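Local coordinates for protein lysyl oxidase (Pichia pastoris, PDB 1W7C) that probably oxidises primary amines, including peptidyl lysine, to aldehydes, using a copper ion and a topaquinone cofactor built from one of its own tyrosines, at residues R291-Y295 with A379-T383; V370-D374 with E722-E726. All coordinates share one frame; numbering follows the deposited sequence.

In the fold
Both contacts lie on the same side of the subunit's centre, about 14 Å apart between centres, away from the copper and calcium sites. Contact 1, partly buried, joins the lead-in to strand 294-296 and strand 380-388 through aromatic rings and a water bridge. Contact 2 is more fully buried and packs two irregular segments, one from the C-terminal part of the chain, through prolines, an asparagine and a phenylalanine. Tyr381 links them: its OH lies 3.4 Å from Pro371 CA, and its ring meets the Asn724 amide. The segments alternate along the chain, and both contacts touch the second subunit, contact 2 through aromatic packing as well as a salt bridge, contact 1 chiefly through arginines.

Contact 1 of 2, residues R291-Y295 with A379-T383; sequences RRWAY and AGYFT. With NAG (2-acetamido-2-deoxy-beta-D-glucopyranose), chain T.
From Arg291 to Tyr295 the backbone runs at 19° to the direction taken by Ala379 to Phe382, yet even the nearest alpha carbons, Arg291 CA and Ala379 CA, stay 9.1 Å apart, so side chains fill the space. This is aromatic packing within the copper amine oxidase enzyme domain, between the lead-in to strand 294-296 and strand 380-388, away from the active site. Phe382 contributes the largest single share. Its ring turns an edge to the face of Tyr295, a T-shaped pair with planes at 80° and centroids 5.3 Å apart, in which Phe382 CE2 comes to 3.7 Å from Tyr295 CD1. Tyr295 has its CG placed between the backbone N and the carbonyl carbon (chi1 71°), which swings the ring across to receive that edge. CE1 and CZ of the same Phe382 rim meet the indole, with Trp293 CH2 4.0 Å from Phe382 CE1. A flat, apolar side chain suits a place where its rim must serve two aromatic neighbours. Trp293 CZ2 is 3.8 Å from Gly380 N; a beta carbon there would run into Trp293 CH2 and crowd Arg291 NH2, consistent with glycine. Arg291 lays its CD methylene over the indole centre; its NH2 donates to a water 3.0 Å away, which is placed to donate to Ala379 O at 2.9 Å, though other acceptors compete for its protons. Thr383 merely neighbours the N-linked glycan on Asn394, its CG2 3.6 Å from O5 of the N-acetylglucosamine. Tyr295 and Ala294 pair through their backbones with Ile13 and Ser303, whereas Gly380 and Phe382 pair with strand 391-405; Phe302 of strand 301-304 and Tyr399 add their rings around Phe382, and Leu427 of strand 418-433 packs on Trp293.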
loop_
_atom_site.group_PDB
_atom_site.type_symbol
_atom_site.label_atom_id
_atom_site.label_comp_id
_atom_site.label_asym_id
_atom_site.label_seq_id
_atom_site.Cartn_x
_atom_site.Cartn_y
_atom_site.Cartn_z
ATOM N N ARG A 291 21.392 -3.515 -18.421
ATOM C CA ARG A 291 19.979 -3.857 -18.308
ATOM C C ARG A 291 19.811 -5.358 -18.118
ATOM O O ARG A 291 20.510 -6.171 -18.731
ATOM C CB ARG A 291 19.325 -3.411 -19.583
ATOM C CG ARG A 291 17.836 -3.683 -19.653
ATOM C CD ARG A 291 17.259 -3.398 -21.001
ATOM N NE ARG A 291 17.206 -1.977 -21.301
ATOM C CZ ARG A 291 16.731 -1.489 -22.449
ATOM N NH1 ARG A 291 16.384 -2.319 -23.413
ATOM N NH2 ARG A 291 16.643 -0.176 -22.653
ATOM N N ARG A 292 18.848 -5.719 -17.271
ATOM C CA ARG A 292 18.647 -7.122 -16.859
ATOM C C ARG A 292 17.329 -7.785 -17.288
ATOM O O ARG A 292 17.026 -8.897 -16.848
ATOM C CB ARG A 292 18.830 -7.264 -15.330
ATOM C CG ARG A 292 20.096 -6.596 -14.811
ATOM C CD ARG A 292 20.580 -7.027 -13.476
ATOM N NE ARG A 292 19.455 -7.180 -12.546
ATOM C CZ ARG A 292 19.313 -8.178 -11.682
ATOM N NH1 ARG A 292 20.301 -9.052 -11.476
ATOM N NH2 ARG A 292 18.155 -8.286 -11.023
ATOM N N TRP A 293 16.572 -7.077 -18.132
ATOM C CA TRP A 293 15.404 -7.602 -18.819
ATOM C C TRP A 293 15.703 -7.594 -20.318
ATOM O O TRP A 293 16.517 -6.832 -20.807
ATOM C CB TRP A 293 14.132 -6.792 -18.479
ATOM C CG TRP A 293 14.228 -5.312 -18.727
ATOM C CD1 TRP A 293 14.646 -4.363 -17.844
ATOM C CD2 TRP A 293 13.837 -4.598 -19.919
ATOM N NE1 TRP A 293 14.597 -3.116 -18.423
ATOM C CE2 TRP A 293 14.120 -3.227 -19.698
ATOM C CE3 TRP A 293 13.345 -4.980 -21.176
ATOM C CZ2 TRP A 293 13.866 -2.252 -20.645
ATOM C CZ3 TRP A 293 13.094 -4.008 -22.114
ATOM C CH2 TRP A 293 13.372 -2.658 -21.852
ATOM N N ALA A 294 15.054 -8.496 -21.030
ATOM C CA ALA A 294 15.228 -8.685 -22.471
ATOM C C ALA A 294 13.889 -8.581 -23.176
ATOM O O ALA A 294 12.836 -8.659 -22.555
ATOM C CB ALA A 294 15.880 -10.024 -22.764
ATOM N N TYR A 295 13.916 -8.425 -24.490
ATOM C CA TYR A 295 12.674 -8.285 -25.248
ATOM C C TYR A 295 12.882 -8.646 -26.702
ATOM O O TYR A 295 14.017 -8.652 -27.211
ATOM C CB TYR A 295 12.100 -6.867 -25.146
ATOM C CG TYR A 295 12.908 -5.837 -25.891
ATOM C CD1 TYR A 295 12.475 -5.313 -27.108
ATOM C CD2 TYR A 295 14.109 -5.391 -25.379
ATOM C CE1 TYR A 295 13.225 -4.388 -27.795
ATOM C CE2 TYR A 295 14.917 -4.469 -26.081
ATOM C CZ TYR A 295 14.465 -3.976 -27.284
ATOM O OH TYR A 295 15.198 -3.042 -27.962
ATOM N N ALA A 379 14.865 3.397 -18.031
ATOM C CA ALA A 379 13.730 2.755 -18.711
ATOM C C ALA A 379 13.996 2.583 -20.202
ATOM O O ALA A 379 14.689 3.389 -20.800
ATOM C CB ALA A 379 12.467 3.561 -18.557
ATOM N N GLY A 380 13.412 1.550 -20.779
ATOM C CA GLY A 380 13.262 1.438 -22.209
ATOM C C GLY A 380 11.825 1.792 -22.599
ATOM O O GLY A 380 10.887 1.529 -21.881
ATOM N N TYR A 381 11.695 2.384 -23.793
ATOM C CA TYR A 381 10.416 2.895 -24.268
ATOM C C TYR A 381 9.949 2.185 -25.530
ATOM O O TYR A 381 10.775 1.792 -26.387
ATOM C CB TYR A 381 10.538 4.396 -24.577
ATOM C CG TYR A 381 10.649 5.220 -23.353
ATOM C CD1 TYR A 381 11.867 5.573 -22.856
ATOM C CD2 TYR A 381 9.516 5.591 -22.638
ATOM C CE1 TYR A 381 11.994 6.298 -21.702
ATOM C CE2 TYR A 381 9.615 6.313 -21.495
ATOM C CZ TYR A 381 10.851 6.666 -21.017
ATOM O OH TYR A 381 10.962 7.381 -19.848
ATOM N N PHE A 382 8.630 2.064 -25.644
ATOM C CA PHE A 382 7.984 1.314 -26.727
ATOM C C PHE A 382 6.912 2.105 -27.427
ATOM O O PHE A 382 6.205 2.888 -26.809
ATOM C CB PHE A 382 7.445 -0.036 -26.165
ATOM C CG PHE A 382 8.583 -0.906 -25.724
ATOM C CD1 PHE A 382 9.116 -0.773 -24.455
ATOM C CD2 PHE A 382 9.250 -1.718 -26.643
ATOM C CE1 PHE A 382 10.271 -1.469 -24.099
ATOM C CE2 PHE A 382 10.393 -2.424 -26.290
ATOM C CZ PHE A 382 10.889 -2.314 -25.009
ATOM N N THR A 383 6.842 1.899 -28.738
ATOM C CA THR A 383 5.923 2.578 -29.626
ATOM C C THR A 383 4.714 1.680 -29.853
ATOM O O THR A 383 4.854 0.463 -30.097
ATOM C CB THR A 383 6.640 2.828 -30.966
ATOM O OG1 THR A 383 7.760 3.694 -30.754
ATOM C CG2 THR A 383 5.725 3.543 -31.939
HETATM C C1 NAG T . 6.150 4.137 -35.668
HETATM C C2 NAG T . 6.551 3.980 -37.149
HETATM C C3 NAG T . 7.723 3.018 -37.308
HETATM C C4 NAG T . 8.881 3.478 -36.431
HETATM C C5 NAG T . 8.390 3.711 -34.988
HETATM C C6 NAG T . 9.509 4.282 -34.111
HETATM C C7 NAG T . 5.011 4.294 -39.001
HETATM C C8 NAG T . 4.376 3.536 -40.129
HETATM N N2 NAG T . 5.441 3.551 -37.980
HETATM O O3 NAG T . 8.166 2.960 -38.653
HETATM O O4 NAG T . 9.927 2.526 -36.496
HETATM O O5 NAG T . 7.309 4.623 -35.005
HETATM O O6 NAG T . 9.781 5.608 -34.521
HETATM O O7 NAG T . 5.113 5.522 -39.053
HETATM O O HOH W 1 17.348 2.399 -21.385
#

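Contact 2 of 2, residues V370-D374 with E722-E726; sequences VPGYD and EPNFE
Two first torsions set Asn724 and Phe725 against Pro371: a chi1 of 53° tucks Asn724 CG between its own backbone N and carbonyl carbon, which carries OD1 to 3.3 Å from Pro371 CB, while a chi1 of -62° in Phe725 swings CE2 to 3.2 Å from Pro371 O. The proline ring crosses the asparagine side chain at about a right angle, its CG lying 3.5 Å from Asn724 O. Having no N-H to satisfy, and offering a compact apolar ring, proline suits this buried place. Pro723 CB packs on Pro371 CB at 3.9 Å, and Pro723 CG faces Gly372 CA, where a beta carbon would clash; the positive phi also favours glycine. The enzyme-domain loop before strand 380-388 is thus packed on the loop between strands 716-720 and 734-737, at the interface with the second subunit. Asn724 centres an inverse gamma turn, closed by a weak bond from Phe725 N to Pro723 O. The opposing loop is tied by Asp374 N to Val370 O at 2.9 Å and by a nearly straight bond (172°) from Val370 N to the anti side of Asp374 OD2, well out of the carboxylate plane. Replacing Asn724 by alanine removes the amide, which would probably open a gap over Pro371 CB and CG and deprive Asp727 of a weak bond. Phe725 CE2 also meets the edge of the Tyr373 ring, 4.0 Å from Tyr373 CE1. Trp706 and Phe708 of the second subunit meet Phe725, its Trp713 meets Tyr373, and its Arg412 makes a salt bridge to Asp374 OD1.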
loop_
_atom_site.group_PDB
_atom_site.type_symbol
_atom_site.label_atom_id
_atom_site.label_comp_id
_atom_site.label_asym_id
_atom_site.label_seq_id
_atom_site.Cartn_x
_atom_site.Cartn_y
_atom_site.Cartn_z
ATOM N N VAL A 370 7.256 11.376 -20.405
ATOM C CA VAL A 370 8.383 12.327 -20.275
ATOM C C VAL A 370 9.570 11.578 -19.708
ATOM O O VAL A 370 9.557 11.184 -18.542
ATOM C CB VAL A 370 8.017 13.489 -19.371
ATOM C CG1 VAL A 370 9.196 14.421 -19.229
ATOM C CG2 VAL A 370 6.731 14.220 -19.922
ATOM N N PRO A 371 10.613 11.383 -20.510
ATOM C CA PRO A 371 11.793 10.665 -20.032
ATOM C C PRO A 371 12.381 11.282 -18.761
ATOM O O PRO A 371 12.363 12.507 -18.586
ATOM C CB PRO A 371 12.805 10.801 -21.211
ATOM C CG PRO A 371 11.917 10.938 -22.406
ATOM C CD PRO A 371 10.783 11.790 -21.928
ATOM N N GLY A 372 12.907 10.420 -17.898
ATOM C CA GLY A 372 13.582 10.813 -16.676
ATOM C C GLY A 372 12.644 11.134 -15.532
ATOM O O GLY A 372 13.029 10.960 -14.374
ATOM N N TYR A 373 11.428 11.590 -15.838
ATOM C CA TYR A 373 10.487 12.057 -14.843
ATOM C C TYR A 373 9.317 11.095 -14.678
ATOM O O TYR A 373 8.988 10.657 -13.583
ATOM C CB TYR A 373 9.988 13.451 -15.214
ATOM C CG TYR A 373 11.051 14.512 -15.012
ATOM C CD1 TYR A 373 12.008 14.764 -15.979
ATOM C CD2 TYR A 373 11.133 15.216 -13.812
ATOM C CE1 TYR A 373 12.997 15.699 -15.761
ATOM C CE2 TYR A 373 12.123 16.177 -13.592
ATOM C CZ TYR A 373 13.054 16.397 -14.575
ATOM O OH TYR A 373 14.039 17.347 -14.456
ATOM N N ASP A 374 8.674 10.761 -15.785
ATOM C CA ASP A 374 7.578 9.811 -15.741
ATOM C C ASP A 374 8.056 8.380 -15.481
ATOM O O ASP A 374 7.309 7.595 -14.883
ATOM C CB ASP A 374 6.734 9.836 -17.012
ATOM C CG ASP A 374 5.792 11.013 -17.096
ATOM O OD1 ASP A 374 5.406 11.610 -16.063
ATOM O OD2 ASP A 374 5.397 11.392 -18.229
ATOM N N GLU A 722 22.231 11.230 -19.631
ATOM C CA GLU A 722 21.090 12.089 -19.905
ATOM C C GLU A 722 19.938 11.278 -20.497
ATOM O O GLU A 722 20.146 10.506 -21.423
ATOM C CB GLU A 722 21.522 13.206 -20.868
ATOM C CG GLU A 722 20.439 14.266 -21.076
ATOM C CD GLU A 722 20.853 15.378 -22.016
ATOM O OE1 GLU A 722 22.055 15.514 -22.298
ATOM O OE2 GLU A 722 19.964 16.120 -22.467
ATOM N N PRO A 723 18.733 11.434 -19.959
ATOM C CA PRO A 723 17.544 10.849 -20.565
ATOM C C PRO A 723 17.381 11.277 -22.012
ATOM O O PRO A 723 17.890 12.320 -22.408
ATOM C CB PRO A 723 16.398 11.409 -19.696
ATOM C CG PRO A 723 17.058 11.659 -18.381
ATOM C CD PRO A 723 18.426 12.161 -18.720
ATOM N N ASN A 724 16.606 10.483 -22.740
ATOM C CA ASN A 724 16.235 10.739 -24.133
ATOM C C ASN A 724 15.195 11.851 -24.325
ATOM O O ASN A 724 14.169 11.632 -24.971
ATOM C CB ASN A 724 15.764 9.419 -24.807
ATOM C CG ASN A 724 14.666 8.689 -24.031
ATOM O OD1 ASN A 724 14.694 8.594 -22.794
ATOM N ND2 ASN A 724 13.704 8.132 -24.771
ATOM N N PHE A 725 15.443 13.046 -23.780
ATOM C CA PHE A 725 14.422 14.103 -23.789
ATOM C C PHE A 725 14.061 14.494 -25.231
ATOM O O PHE A 725 12.936 14.901 -25.511
ATOM C CB PHE A 725 14.903 15.373 -23.072
ATOM C CG PHE A 725 15.212 15.200 -21.603
ATOM C CD1 PHE A 725 16.504 15.457 -21.133
ATOM C CD2 PHE A 725 14.217 14.849 -20.674
ATOM C CE1 PHE A 725 16.809 15.334 -19.781
ATOM C CE2 PHE A 725 14.518 14.763 -19.320
ATOM C CZ PHE A 725 15.825 14.994 -18.884
ATOM N N GLU A 726 15.028 14.400 -26.131
ATOM C CA GLU A 726 14.821 14.769 -27.533
ATOM C C GLU A 726 13.738 13.944 -28.235
ATOM O O GLU A 726 13.185 14.394 -29.243
ATOM C CB GLU A 726 16.148 14.691 -28.325
ATOM C CG GLU A 726 16.636 13.265 -28.615
ATOM C CD GLU A 726 17.279 12.565 -27.419
ATOM O OE1 GLU A 726 17.521 13.224 -26.385
ATOM O OE2 GLU A 726 17.544 11.343 -27.512
#